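Serine-pyruvate aminotransferase (agxt) (Sulfolobus solfataricus, PDB 3ZRP) is a pyridoxal-phosphate-dependent class-V aminotransferase that probably moves the amino group of serine to pyruvate, and perhaps of alanine to glyoxylate. Local coordinates at residues D78-V83 and V101-L106; Y128-L133 and L159-G164; V180-T185 and L200-K205. One frame throughout, in Å; residues are numbered along the deposited sequence. Where two conformers were deposited one is given.

Interaction 1: D78-V83 and V101-L106; sequences DKILVV and VNVKVL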
ATOM      1  N   ASP A  78      19.625  17.554  -9.480  1.00 30.71           N
ATOM      2  CA  ASP A  78      18.478  18.358  -9.967  1.00 29.12           C
ATOM      3  C   ASP A  78      18.062  19.406  -8.921  1.00 29.48           C
ATOM      4  O   ASP A  78      18.157  19.167  -7.706  1.00 28.15           O
ATOM      5  CB  ASP A  78      17.275  17.465 -10.300  1.00 29.43           C
ATOM      6  CG  ASP A  78      17.308  16.920 -11.729  1.00 31.17           C
ATOM      7  OD1 ASP A  78      18.214  17.312 -12.516  1.00 28.11           O
ATOM      8  OD2 ASP A  78      16.418  16.092 -12.056  1.00 27.79           O
ATOM      9  N   LYS A  79      17.599  20.560  -9.389  1.00 27.22           N
ATOM     10  CA  LYS A  79      17.190  21.636  -8.492  1.00 29.73           C
ATOM     11  C   LYS A  79      15.672  21.736  -8.371  1.00 26.69           C
ATOM     12  O   LYS A  79      14.934  21.813  -9.365  1.00 27.06           O
ATOM     13  CB  LYS A  79      17.783  22.983  -8.917  1.00 30.18           C
ATOM     14  CG  LYS A  79      19.290  23.056  -8.678  1.00 32.66           C
ATOM     15  CD  LYS A  79      19.862  24.326  -9.294  1.00 40.40           C
ATOM     16  CE  LYS A  79      19.503  25.565  -8.471  1.00 46.85           C
ATOM     17  NZ  LYS A  79      19.478  26.784  -9.324  1.00 48.46           N
ATOM     18  N   ILE A  80      15.239  21.708  -7.125  1.00 25.16           N
ATOM     19  CA  ILE A  80      13.824  21.641  -6.773  1.00 25.51           C
ATOM     20  C   ILE A  80      13.471  22.864  -5.927  1.00 25.41           C
ATOM     21  O   ILE A  80      14.164  23.198  -4.945  1.00 29.05           O
ATOM     22  CB  ILE A  80      13.503  20.347  -5.939  1.00 25.61           C
ATOM     23  CG1 ILE A  80      13.826  19.079  -6.743  1.00 26.94           C
ATOM     24  CG2 ILE A  80      12.032  20.370  -5.413  1.00 25.66           C
ATOM     25  CD1 ILE A  80      13.822  17.798  -5.881  1.00 29.98           C
ATOM     26  N   LEU A  81      12.360  23.484  -6.287  1.00 25.96           N
ATOM     27  CA  LEU A  81      11.713  24.526  -5.468  1.00 25.99           C
ATOM     28  C   LEU A  81      10.376  24.017  -4.901  1.00 26.12           C
ATOM     29  O   LEU A  81       9.468  23.652  -5.652  1.00 24.28           O
ATOM     30  CB  LEU A  81      11.465  25.788  -6.305  1.00 28.98           C
ATOM     31  CG  LEU A  81      10.810  26.933  -5.507  1.00 29.27           C
ATOM     32  CD1 LEU A  81      11.763  27.534  -4.484  1.00 26.11           C
ATOM     33  CD2 LEU A  81      10.256  27.991  -6.468  1.00 26.51           C
ATOM     34  N   VAL A  82      10.298  23.962  -3.580  1.00 23.05           N
ATOM     35  CA  VAL A  82       9.064  23.595  -2.866  1.00 24.89           C
ATOM     36  C   VAL A  82       8.368  24.844  -2.331  1.00 25.06           C
ATOM     37  O   VAL A  82       8.957  25.643  -1.598  1.00 31.00           O
ATOM     38  CB  VAL A  82       9.372  22.672  -1.678  1.00 23.54           C
ATOM     39  CG1 VAL A  82       8.064  22.349  -0.887  1.00 23.77           C
ATOM     40  CG2 VAL A  82      10.037  21.403  -2.175  1.00 21.59           C
ATOM     41  N   VAL A  83       7.101  24.986  -2.687  1.00 24.99           N
ATOM     42  CA  VAL A  83       6.257  26.080  -2.185  1.00 24.43           C
ATOM     43  C   VAL A  83       5.383  25.508  -1.068  1.00 27.51           C
ATOM     44  O   VAL A  83       4.357  24.890  -1.348  1.00 26.95           O
ATOM     45  CB  VAL A  83       5.390  26.634  -3.327  1.00 22.22           C
ATOM     46  CG1 VAL A  83       4.540  27.798  -2.816  1.00 21.05           C
ATOM     47  CG2 VAL A  83       6.317  27.142  -4.522  1.00 25.42           C
ATOM     48  N   VAL A 101      19.409  15.429  -4.331  1.00 28.79           N
ATOM     49  CA  VAL A 101      18.833  16.568  -5.032  1.00 26.28           C
ATOM     50  C   VAL A 101      19.047  17.845  -4.221  1.00 30.44           C
ATOM     51  O   VAL A 101      19.349  17.781  -3.037  1.00 27.08           O
ATOM     52  CB  VAL A 101      17.326  16.387  -5.377  1.00 27.95           C
ATOM     53  CG1 VAL A 101      17.142  15.363  -6.473  1.00 29.73           C
ATOM     54  CG2 VAL A 101      16.491  16.053  -4.120  1.00 25.48           C
ATOM     55  N   ASN A 102      18.919  18.997  -4.874  1.00 28.39           N
ATOM     56  CA  ASN A 102      19.053  20.277  -4.202  1.00 32.51           C
ATOM     57  C   ASN A 102      17.679  20.886  -3.992  1.00 32.36           C
ATOM     58  O   ASN A 102      16.914  21.063  -4.946  1.00 34.73           O
ATOM     59  CB  ASN A 102      19.929  21.221  -5.023  1.00 35.23           C
ATOM     60  CG  ASN A 102      21.364  20.725  -5.134  1.00 42.51           C
ATOM     61  OD1 ASN A 102      22.049  20.520  -4.126  1.00 38.48           O
ATOM     62  ND2 ASN A 102      21.826  20.530  -6.360  1.00 45.34           N
ATOM     63  N   VAL A 103      17.377  21.236  -2.753  1.00 27.30           N
ATOM     64  CA  VAL A 103      16.044  21.749  -2.429  1.00 30.42           C
ATOM     65  C   VAL A 103      16.053  23.152  -1.824  1.00 29.94           C
ATOM     66  O   VAL A 103      16.777  23.424  -0.861  1.00 30.78           O
ATOM     67  CB  VAL A 103      15.319  20.798  -1.454  1.00 30.07           C
ATOM     68  CG1 VAL A 103      13.923  21.343  -1.108  1.00 31.22           C
ATOM     69  CG2 VAL A 103      15.224  19.410  -2.068  1.00 33.31           C
ATOM     70  N   LYS A 104      15.220  24.027  -2.373  1.00 29.22           N
ATOM     71  CA  LYS A 104      14.920  25.300  -1.736  1.00 31.88           C
ATOM     72  C   LYS A 104      13.423  25.352  -1.424  1.00 31.27           C
ATOM     73  O   LYS A 104      12.612  24.965  -2.265  1.00 31.42           O
ATOM     74  CB  LYS A 104      15.306  26.475  -2.642  1.00 35.22           C
ATOM     75  CG  LYS A 104      15.020  27.845  -2.007  1.00 38.26           C
ATOM     76  CD  LYS A 104      15.860  28.951  -2.614  1.00 46.16           C
ATOM     77  CE  LYS A 104      15.401  30.326  -2.129  1.00 46.22           C
ATOM     78  NZ  LYS A 104      15.778  30.512  -0.698  1.00 48.01           N
ATOM     79  N   VAL A 105      13.077  25.835  -0.232  1.00 31.21           N
ATOM     80  CA  VAL A 105      11.672  25.955   0.185  1.00 28.88           C
ATOM     81  C   VAL A 105      11.260  27.424   0.410  1.00 30.86           C
ATOM     82  O   VAL A 105      11.951  28.160   1.097  1.00 30.26           O
ATOM     83  CB  VAL A 105      11.369  25.132   1.481  1.00 28.67           C
ATOM     84  CG1 VAL A 105       9.864  25.070   1.731  1.00 28.40           C
ATOM     85  CG2 VAL A 105      11.943  23.706   1.400  1.00 30.58           C
ATOM     86  N   LEU A 106      10.161  27.849  -0.220  1.00 29.41           N
ATOM     87  CA  LEU A 106       9.509  29.130   0.107  1.00 28.40           C
ATOM     88  C   LEU A 106       8.368  28.874   1.103  1.00 28.92           C
ATOM     89  O   LEU A 106       7.545  27.974   0.883  1.00 28.24           O
ATOM     90  CB  LEU A 106       8.925  29.784  -1.153  1.00 28.31           C
ATOM     91  CG  LEU A 106       9.881  30.177  -2.288  1.00 32.34           C
ATOM     92  CD1 LEU A 106       9.088  30.682  -3.504  1.00 31.22           C
ATOM     93  CD2 LEU A 106      10.880  31.231  -1.781  1.00 33.35           C
TER
HETATM   94  O   HOH W   1      17.018  23.672  -5.294  1.00 42.94           O
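Ile80 meets Val101 between two parallel neighbouring segments, its CD1 lying 3.6 Å from Val101 CG2. Ile80 holds CG1 anti to its own carbonyl carbon (chi1 -61°) and CD1 in an extended second torsion, which carries the methyl toward Val101. On the same face Val82 takes up two partners with separate branches: CG2 meets Val103 CG1 at 4.0 Å, while CG1 lies 4.2 Å from Val105 CG1, the valines side by side and pointing the same way. The other face carries Leu81. Its CG, anti to the backbone N (chi1 -179°), lies beside the carbonyl carbon, and from there CD1 lies 3.9 Å from Leu106 CG and 3.5 Å from Lys104 O. Nearer the strand starts, Lys79 CG passes Asn102 CB at 4.1 Å before NZ hydrogen-bonds to Glu127 O. Five backbone hydrogen bonds fix the register, from Asn102 N to Asp78 O through to Leu106 N to Val82 O, both 2.9 Å. The pair forms the two strands of a right-handed beta-alpha-beta crossover through helix 87-96, whose Phe96 covers Ile80, Val101 and Val103. Helix 116-125 packs on Leu81, Val83 and Lys104 on the other face; strand 128-134 flanks 79-83, and 102-106 is the outermost strand of the sheet within the chain.

Interaction 2: Y128-L133 and L159-G164; sequences YKLVAL and LIVVDG. With PLP (pyridoxal-5'-phosphate), chain C.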
ATOM      1  N   TYR A 128      15.299  26.191 -12.003  1.00 33.63           N
ATOM      2  CA  TYR A 128      14.763  25.034 -11.273  1.00 31.04           C
ATOM      3  C   TYR A 128      14.238  23.979 -12.237  1.00 31.95           C
ATOM      4  O   TYR A 128      13.542  24.298 -13.222  1.00 31.29           O
ATOM      5  CB  TYR A 128      13.640  25.484 -10.323  1.00 30.64           C
ATOM      6  CG  TYR A 128      14.146  26.216  -9.125  1.00 28.86           C
ATOM      7  CD1 TYR A 128      14.696  25.514  -8.041  1.00 28.94           C
ATOM      8  CD2 TYR A 128      14.121  27.627  -9.074  1.00 30.39           C
ATOM      9  CE1 TYR A 128      15.180  26.200  -6.935  1.00 31.39           C
ATOM     10  CE2 TYR A 128      14.609  28.319  -7.976  1.00 28.98           C
ATOM     11  CZ  TYR A 128      15.126  27.600  -6.914  1.00 32.21           C
ATOM     12  OH  TYR A 128      15.609  28.262  -5.828  1.00 31.81           O
ATOM     13  N   LYS A 129      14.562  22.722 -11.961  1.00 31.72           N
ATOM     14  CA  LYS A 129      14.033  21.604 -12.747  1.00 30.77           C
ATOM     15  C   LYS A 129      12.558  21.344 -12.394  1.00 29.44           C
ATOM     16  O   LYS A 129      11.715  21.150 -13.274  1.00 29.66           O
ATOM     17  CB  LYS A 129      14.903  20.361 -12.472  1.00 35.33           C
ATOM     18  CG  LYS A 129      14.311  18.959 -12.729  1.00 39.10           C
ATOM     19  CD  LYS A 129      14.314  18.578 -14.182  1.00 37.32           C
ATOM     20  CE  LYS A 129      14.008  17.089 -14.369  1.00 32.98           C
ATOM     21  NZ  LYS A 129      15.261  16.246 -14.437  1.00 31.80           N
ATOM     22  N   LEU A 130      12.260  21.383 -11.105  1.00 27.19           N
ATOM     23  CA  LEU A 130      10.946  20.992 -10.607  0.60 26.30           C
ATOM     24  C   LEU A 130      10.426  21.934  -9.528  1.00 26.72           C
ATOM     25  O   LEU A 130      11.157  22.293  -8.591  1.00 26.77           O
ATOM     26  CB  LEU A 130      10.991  19.549 -10.071  0.60 26.03           C
ATOM     27  CG  LEU A 130       9.657  18.939  -9.655  0.60 22.62           C
ATOM     28  CD1 LEU A 130       9.568  17.506 -10.165  0.60 25.58           C
ATOM     29  CD2 LEU A 130       9.483  18.995  -8.113  0.60 21.40           C
ATOM     30  N   VAL A 131       9.152  22.311  -9.664  1.00 24.84           N
ATOM     31  CA  VAL A 131       8.456  23.083  -8.651  1.00 23.66           C
ATOM     32  C   VAL A 131       7.314  22.236  -8.064  1.00 22.72           C
ATOM     33  O   VAL A 131       6.504  21.686  -8.801  1.00 25.83           O
ATOM     34  CB  VAL A 131       7.892  24.426  -9.225  1.00 23.74           C
ATOM     35  CG1 VAL A 131       7.174  25.201  -8.114  1.00 25.26           C
ATOM     36  CG2 VAL A 131       9.040  25.251  -9.831  1.00 22.39           C
ATOM     37  N   ALA A 132       7.277  22.151  -6.736  1.00 24.63           N
ATOM     38  CA  ALA A 132       6.251  21.408  -6.013  1.00 23.95           C
ATOM     39  C   ALA A 132       5.298  22.356  -5.304  1.00 24.77           C
ATOM     40  O   ALA A 132       5.726  23.210  -4.492  1.00 26.18           O
ATOM     41  CB  ALA A 132       6.895  20.427  -4.970  1.00 25.71           C
ATOM     42  N   LEU A 133       4.003  22.171  -5.576  1.00 24.31           N
ATOM     43  CA  LEU A 133       2.937  22.963  -4.953  1.00 26.49           C
ATOM     44  C   LEU A 133       2.030  22.047  -4.111  1.00 26.98           C
ATOM     45  O   LEU A 133       1.962  20.840  -4.369  1.00 24.64           O
ATOM     46  CB  LEU A 133       2.107  23.639  -6.039  1.00 25.76           C
ATOM     47  CG  LEU A 133       2.777  24.486  -7.129  1.00 25.85           C
ATOM     48  CD1 LEU A 133       1.675  25.084  -8.004  1.00 26.84           C
ATOM     49  CD2 LEU A 133       3.610  25.599  -6.515  1.00 21.79           C
ATOM     50  N   LEU A 159       9.408  21.246 -14.853  1.00 26.27           N
ATOM     51  CA  LEU A 159       8.348  20.364 -14.337  1.00 30.51           C
ATOM     52  C   LEU A 159       7.579  21.006 -13.189  1.00 28.67           C
ATOM     53  O   LEU A 159       8.172  21.631 -12.323  1.00 26.17           O
ATOM     54  CB  LEU A 159       8.943  19.023 -13.863  1.00 25.23           C
ATOM     55  CG  LEU A 159       9.577  18.090 -14.891  1.00 27.43           C
ATOM     56  CD1 LEU A 159      10.288  16.891 -14.191  1.00 31.65           C
ATOM     57  CD2 LEU A 159       8.526  17.585 -15.885  1.00 27.69           C
ATOM     58  N   ILE A 160       6.255  20.836 -13.185  1.00 29.04           N
ATOM     59  CA  ILE A 160       5.428  21.305 -12.058  1.00 26.90           C
ATOM     60  C   ILE A 160       4.577  20.145 -11.523  1.00 26.22           C
ATOM     61  O   ILE A 160       3.889  19.470 -12.289  1.00 25.66           O
ATOM     62  CB  ILE A 160       4.529  22.505 -12.486  1.00 29.06           C
ATOM     63  CG1 ILE A 160       5.403  23.686 -12.971  1.00 29.56           C
ATOM     64  CG2 ILE A 160       3.680  23.031 -11.322  1.00 29.28           C
ATOM     65  CD1 ILE A 160       4.575  24.751 -13.687  1.00 26.40           C
ATOM     66  N   VAL A 161       4.686  19.917 -10.216  1.00 28.05           N
ATOM     67  CA  VAL A 161       3.929  18.879  -9.538  0.50 28.41           C
ATOM     68  C   VAL A 161       3.019  19.519  -8.491  1.00 24.10           C
ATOM     69  O   VAL A 161       3.408  20.490  -7.807  1.00 27.39           O
ATOM     70  CB  VAL A 161       4.844  17.756  -8.932  0.50 26.52           C
ATOM     71  CG1 VAL A 161       5.852  17.251  -9.978  0.50 28.50           C
ATOM     72  CG2 VAL A 161       5.567  18.217  -7.662  0.50 29.13           C
ATOM     73  N   VAL A 162       1.805  18.989  -8.374  1.00 25.50           N
ATOM     74  CA  VAL A 162       0.840  19.521  -7.395  1.00 23.51           C
ATOM     75  C   VAL A 162       0.333  18.388  -6.532  1.00 20.28           C
ATOM     76  O   VAL A 162      -0.160  17.391  -7.046  1.00 21.98           O
ATOM     77  CB  VAL A 162      -0.377  20.191  -8.071  1.00 24.54           C
ATOM     78  CG1 VAL A 162      -1.339  20.767  -7.027  1.00 24.25           C
ATOM     79  CG2 VAL A 162       0.076  21.296  -9.096  1.00 25.22           C
ATOM     80  N   ASP A 163       0.510  18.528  -5.217  1.00 24.44           N
ATOM     81  CA  ASP A 163      -0.096  17.630  -4.260  1.00 23.78           C
ATOM     82  C   ASP A 163      -1.559  18.048  -4.075  1.00 25.47           C
ATOM     83  O   ASP A 163      -1.842  19.056  -3.409  1.00 23.35           O
ATOM     84  CB  ASP A 163       0.694  17.721  -2.946  1.00 21.84           C
ATOM     85  CG  ASP A 163      -0.036  17.101  -1.739  1.00 22.27           C
ATOM     86  OD1 ASP A 163      -1.085  16.442  -1.849  1.00 24.42           O
ATOM     87  OD2 ASP A 163       0.462  17.317  -0.626  1.00 23.78           O
ATOM     88  N   GLY A 164      -2.467  17.292  -4.711  1.00 23.80           N
ATOM     89  CA  GLY A 164      -3.914  17.442  -4.546  1.00 23.98           C
ATOM     90  C   GLY A 164      -4.579  16.381  -3.682  1.00 24.12           C
ATOM     91  O   GLY A 164      -5.748  16.066  -3.870  1.00 25.31           O
TER
HETATM   92  N1  PLP C1189      -0.652  15.724   1.360  1.00 22.35           N
HETATM   93  C2  PLP C1189      -1.771  16.253   1.964  1.00 25.13           C
HETATM   94  C2A PLP C1189      -2.215  17.640   1.580  1.00 25.55           C
HETATM   95  C3  PLP C1189      -2.500  15.500   2.912  1.00 23.99           C
HETATM   96  O3  PLP C1189      -3.519  15.970   3.411  1.00 24.86           O
HETATM   97  C4  PLP C1189      -2.095  14.204   3.248  1.00 26.73           C
HETATM   98  C4A PLP C1189      -2.930  13.401   4.252  1.00 31.91           C
HETATM   99  C5  PLP C1189      -0.929  13.709   2.626  1.00 24.54           C
HETATM  100  C6  PLP C1189      -0.225  14.460   1.662  1.00 21.33           C
HETATM  101  C5A PLP C1189      -0.377  12.342   2.909  1.00 21.58           C
HETATM  102  O4P PLP C1189      -1.205  11.274   2.445  1.00 25.49           O
HETATM  103  P   PLP C1189      -1.118   9.798   3.019  1.00 23.00           P
HETATM  104  O1P PLP C1189      -2.172   9.100   2.218  1.00 19.31           O
HETATM  105  O2P PLP C1189      -1.467   9.983   4.459  1.00 23.75           O
HETATM  106  O3P PLP C1189       0.289   9.396   2.749  1.00 17.64           O
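Leu133 N donates to Val161 O at 2.9 Å, one of five backbone hydrogen bonds that join 128-133 to 159-164 in parallel. The tighter face carries Leu130, Ala132, Leu159 and Val161. In one of the modelled conformers of Val161 and Leu130, Val161 CG1 lies 3.7 Å from Leu130 CD1, and Val161 CG2 is the same distance from Ala132 CB. On the opposite face the fit is looser, Leu133 CD1 standing 4.4 Å from Ile160 CG2, and helix 146-153 covers Leu133 and Ile160. These are adjacent parallel strands of the large mixed sheet of the class-V aminotransferase fold, and the cofactor lies past their C-terminal ends. Asp163 N donates to Leu133 O at 2.9 Å, while its CG stands anti to the backbone N (chi1 165°), on the cofactor's side; OD2 lies 2.8 Å from the pyridine N1 of pyridoxal phosphate. Its OD1 accepts from Val165 N, which would steady the carboxylate. At the other end, the partly exposed Lys129 runs beside Leu159, Lys129 CE 3.7 Å from Leu159 CD1, and sends NZ on to a salt bridge with Asp78.

Interaction 3: V180-T185 and L200-K205; sequences VDVYLT and LLLSPK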
ATOM      1  N   VAL A 180      -0.060  21.051 -15.847  1.00 34.38           N
ATOM      2  CA  VAL A 180       0.633  20.433 -14.694  1.00 32.41           C
ATOM      3  C   VAL A 180       1.284  19.163 -15.208  1.00 29.92           C
ATOM      4  O   VAL A 180       0.718  18.465 -16.064  1.00 30.81           O
ATOM      5  CB  VAL A 180      -0.348  20.110 -13.538  1.00 31.56           C
ATOM      6  CG1 VAL A 180       0.378  19.371 -12.335  1.00 28.01           C
ATOM      7  CG2 VAL A 180      -1.013  21.382 -13.051  1.00 31.43           C
ATOM      8  N   ASP A 181       2.475  18.856 -14.703  1.00 26.38           N
ATOM      9  CA  ASP A 181       3.174  17.647 -15.136  1.00 26.07           C
ATOM     10  C   ASP A 181       2.877  16.406 -14.318  1.00 25.32           C
ATOM     11  O   ASP A 181       2.860  15.295 -14.868  1.00 25.75           O
ATOM     12  CB  ASP A 181       4.663  17.923 -15.238  1.00 29.63           C
ATOM     13  CG  ASP A 181       4.949  18.981 -16.276  1.00 27.83           C
ATOM     14  OD1 ASP A 181       4.664  18.705 -17.466  1.00 31.53           O
ATOM     15  OD2 ASP A 181       5.377  20.086 -15.883  1.00 27.77           O
ATOM     16  N   VAL A 182       2.685  16.602 -13.006  1.00 24.02           N
ATOM     17  CA  VAL A 182       2.174  15.559 -12.101  1.00 22.94           C
ATOM     18  C   VAL A 182       1.131  16.171 -11.182  1.00 19.72           C
ATOM     19  O   VAL A 182       1.413  17.096 -10.440  1.00 22.91           O
ATOM     20  CB  VAL A 182       3.277  14.946 -11.173  1.00 26.21           C
ATOM     21  CG1 VAL A 182       2.661  13.826 -10.300  1.00 23.63           C
ATOM     22  CG2 VAL A 182       4.480  14.395 -11.983  1.00 26.76           C
ATOM     23  N   TYR A 183      -0.084  15.646 -11.221  1.00 24.40           N
ATOM     24  CA  TYR A 183      -1.120  16.050 -10.277  1.00 26.21           C
ATOM     25  C   TYR A 183      -1.400  14.767  -9.504  1.00 23.76           C
ATOM     26  O   TYR A 183      -1.595  13.721 -10.118  1.00 24.82           O
ATOM     27  CB  TYR A 183      -2.383  16.570 -11.022  1.00 24.58           C
ATOM     28  CG  TYR A 183      -2.979  17.792 -10.368  1.00 27.44           C
ATOM     29  CD1 TYR A 183      -3.484  17.726  -9.062  1.00 24.99           C
ATOM     30  CD2 TYR A 183      -3.005  19.032 -11.034  1.00 26.59           C
ATOM     31  CE1 TYR A 183      -4.012  18.849  -8.430  1.00 28.49           C
ATOM     32  CE2 TYR A 183      -3.551  20.170 -10.421  1.00 26.12           C
ATOM     33  CZ  TYR A 183      -4.037  20.072  -9.103  1.00 24.42           C
ATOM     34  OH  TYR A 183      -4.555  21.164  -8.447  1.00 25.97           O
ATOM     35  N   LEU A 184      -1.343  14.802  -8.179  1.00 22.89           N
ATOM     36  CA  LEU A 184      -1.466  13.555  -7.452  1.00 23.67           C
ATOM     37  C   LEU A 184      -2.491  13.688  -6.320  1.00 21.69           C
ATOM     38  O   LEU A 184      -2.803  14.808  -5.859  1.00 22.75           O
ATOM     39  CB  LEU A 184      -0.092  13.067  -6.937  1.00 21.29           C
ATOM     40  CG  LEU A 184       0.613  13.974  -5.921  1.00 20.28           C
ATOM     41  CD1 LEU A 184       0.113  13.701  -4.488  1.00 22.49           C
ATOM     42  CD2 LEU A 184       2.148  13.832  -5.989  1.00 19.71           C
ATOM     43  N   THR A 185      -3.042  12.546  -5.920  1.00 23.12           N
ATOM     44  CA  THR A 185      -3.984  12.497  -4.821  1.00 24.30           C
ATOM     45  C   THR A 185      -3.905  11.120  -4.114  1.00 23.89           C
ATOM     46  O   THR A 185      -2.967  10.326  -4.362  1.00 21.40           O
ATOM     47  CB  THR A 185      -5.430  12.918  -5.275  1.00 24.06           C
ATOM     48  OG1 THR A 185      -6.249  13.099  -4.127  1.00 23.80           O
ATOM     49  CG2 THR A 185      -6.092  11.887  -6.197  1.00 22.90           C
ATOM     50  N   LEU A 200      -1.827   9.225  -9.515  1.00 24.38           N
ATOM     51  CA  LEU A 200      -1.023  10.244 -10.200  1.00 22.53           C
ATOM     52  C   LEU A 200      -1.513  10.416 -11.620  1.00 27.20           C
ATOM     53  O   LEU A 200      -1.946   9.464 -12.208  1.00 25.73           O
ATOM     54  CB  LEU A 200       0.477   9.852 -10.212  1.00 24.76           C
ATOM     55  CG  LEU A 200       1.126   9.670  -8.810  1.00 23.30           C
ATOM     56  CD1 LEU A 200       1.229   8.151  -8.434  1.00 23.81           C
ATOM     57  CD2 LEU A 200       2.468  10.326  -8.719  1.00 22.96           C
ATOM     58  N   LEU A 201      -1.447  11.639 -12.118  1.00 22.24           N
ATOM     59  CA  LEU A 201      -1.730  11.941 -13.552  1.00 24.83           C
ATOM     60  C   LEU A 201      -0.528  12.680 -14.118  1.00 22.63           C
ATOM     61  O   LEU A 201      -0.141  13.725 -13.610  1.00 26.40           O
ATOM     62  CB  LEU A 201      -2.996  12.775 -13.677  1.00 23.03           C
ATOM     63  CG  LEU A 201      -3.419  13.041 -15.146  1.00 26.85           C
ATOM     64  CD1 LEU A 201      -4.049  11.777 -15.723  1.00 28.21           C
ATOM     65  CD2 LEU A 201      -4.375  14.199 -15.220  1.00 31.23           C
ATOM     66  N   LEU A 202       0.037  12.134 -15.193  1.00 27.07           N
ATOM     67  CA  LEU A 202       1.287  12.613 -15.744  1.00 24.28           C
ATOM     68  C   LEU A 202       1.069  13.230 -17.127  1.00 26.51           C
ATOM     69  O   LEU A 202       0.322  12.690 -17.950  1.00 27.88           O
ATOM     70  CB  LEU A 202       2.306  11.484 -15.854  1.00 25.32           C
ATOM     71  CG  LEU A 202       3.293  11.283 -14.680  1.00 28.25           C
ATOM     72  CD1 LEU A 202       2.545  10.949 -13.438  1.00 27.12           C
ATOM     73  CD2 LEU A 202       4.294  10.199 -14.989  1.00 28.71           C
ATOM     74  N   SER A 203       1.722  14.357 -17.348  1.00 28.21           N
ATOM     75  CA  SER A 203       1.719  15.021 -18.649  1.00 28.85           C
ATOM     76  C   SER A 203       2.553  14.229 -19.658  1.00 30.56           C
ATOM     77  O   SER A 203       3.389  13.383 -19.272  1.00 28.09           O
ATOM     78  CB  SER A 203       2.294  16.421 -18.504  1.00 26.46           C
ATOM     79  OG  SER A 203       3.682  16.341 -18.265  1.00 28.83           O
ATOM     80  N   PRO A 204       2.354  14.509 -20.963  1.00 29.17           N
ATOM     81  CA  PRO A 204       3.264  13.941 -21.961  1.00 29.93           C
ATOM     82  C   PRO A 204       4.751  14.165 -21.640  1.00 27.88           C
ATOM     83  O   PRO A 204       5.560  13.252 -21.824  1.00 31.41           O
ATOM     84  CB  PRO A 204       2.858  14.686 -23.254  1.00 31.90           C
ATOM     85  CG  PRO A 204       1.388  14.896 -23.080  1.00 30.41           C
ATOM     86  CD  PRO A 204       1.206  15.209 -21.594  1.00 31.66           C
ATOM     87  N   LYS A 205       5.114  15.356 -21.172  1.00 27.23           N
ATOM     88  CA  LYS A 205       6.503  15.662 -20.890  1.00 27.80           C
ATOM     89  C   LYS A 205       7.030  14.735 -19.765  1.00 31.51           C
ATOM     90  O   LYS A 205       8.131  14.185 -19.856  1.00 28.58           O
ATOM     91  CB  LYS A 205       6.661  17.127 -20.465  1.00 32.37           C
ATOM     92  CG  LYS A 205       8.113  17.538 -20.298  1.00 32.05           C
ATOM     93  CD  LYS A 205       8.228  18.966 -19.819  1.00 34.38           C
ATOM     94  CE  LYS A 205       9.627  19.505 -20.062  1.00 35.97           C
ATOM     95  NZ  LYS A 205       9.619  20.975 -19.807  1.00 40.18           N
TER
HETATM   96  O   HOH W   2      -0.999  16.247 -14.785  1.00 32.83           O
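Asp181 and Ser203 meet through a short side-chain hydrogen bond, Ser203 OG donating to Asp181 OD1 at 2.7 Å on the carboxylate's anti lone pair. A second bond joins their backbones, Ser203 N to Asp181 O at 2.9 Å, with the donor tilted 31° from the carbonyl plane. Ser203 holds OG between its backbone N and carbonyl carbon (chi1 71°), where it meets the carboxylate and also caps Ala206 N as the N-cap of helix 204-212. The other oxygen, Asp181 OD2, forms a salt bridge with Arg154 and accepts a hydrogen bond from the backbone N of Ile160, and the buried carboxylate is thereby gripped through both oxygens. An alanine in place of Asp181 would probably leave Ser203 OG and Ile160 N without this acceptor and Arg154 without this charged partner. The two residues lie at the end of a beta hairpin whose antiparallel strands, 182-186 and 197-202, belong to the mixed sheet of the aminotransferase fold. Tyr183 and Leu201 form a hydrogen-bonded pair, Leu201 N giving to Tyr183 O at 2.9 Å. Leu200 takes part in two of the three apolar contacts: its CD2 lies 3.8 Å from Val182 CG1, the two side chains pointing the same way, and its CG is 4.1 Å from Leu184 CB. Helix 63-69 covers Leu200 through Ala66 and Ser69. A water donates to both Val180 O and Leu201 O, at 2.9 Å from the latter.

In the fold
From the N terminus, interaction 1 comes first and closes the loop through helix 87-96. Interaction 2 then closes a longer one holding helix 146-153 and a small two-stranded sheet, and interaction 3 closes the hairpin of 182-186 and 197-202 after it. The three follow in series; none encloses or crosses another. All belong to one sheet, in which strand 79-83 borders 128-134 and strand 157-163 borders 182-186. Interactions 1 and 2 meet at the probable backbone bond from Lys129 N to Lys79 O, interactions 2 and 3 through others such as Val162 N to Val182 O. Interactions 1 and 3 stay about 11 Å apart at their nearest atoms, with interaction 2 between them, its Asp163 end at the cofactor.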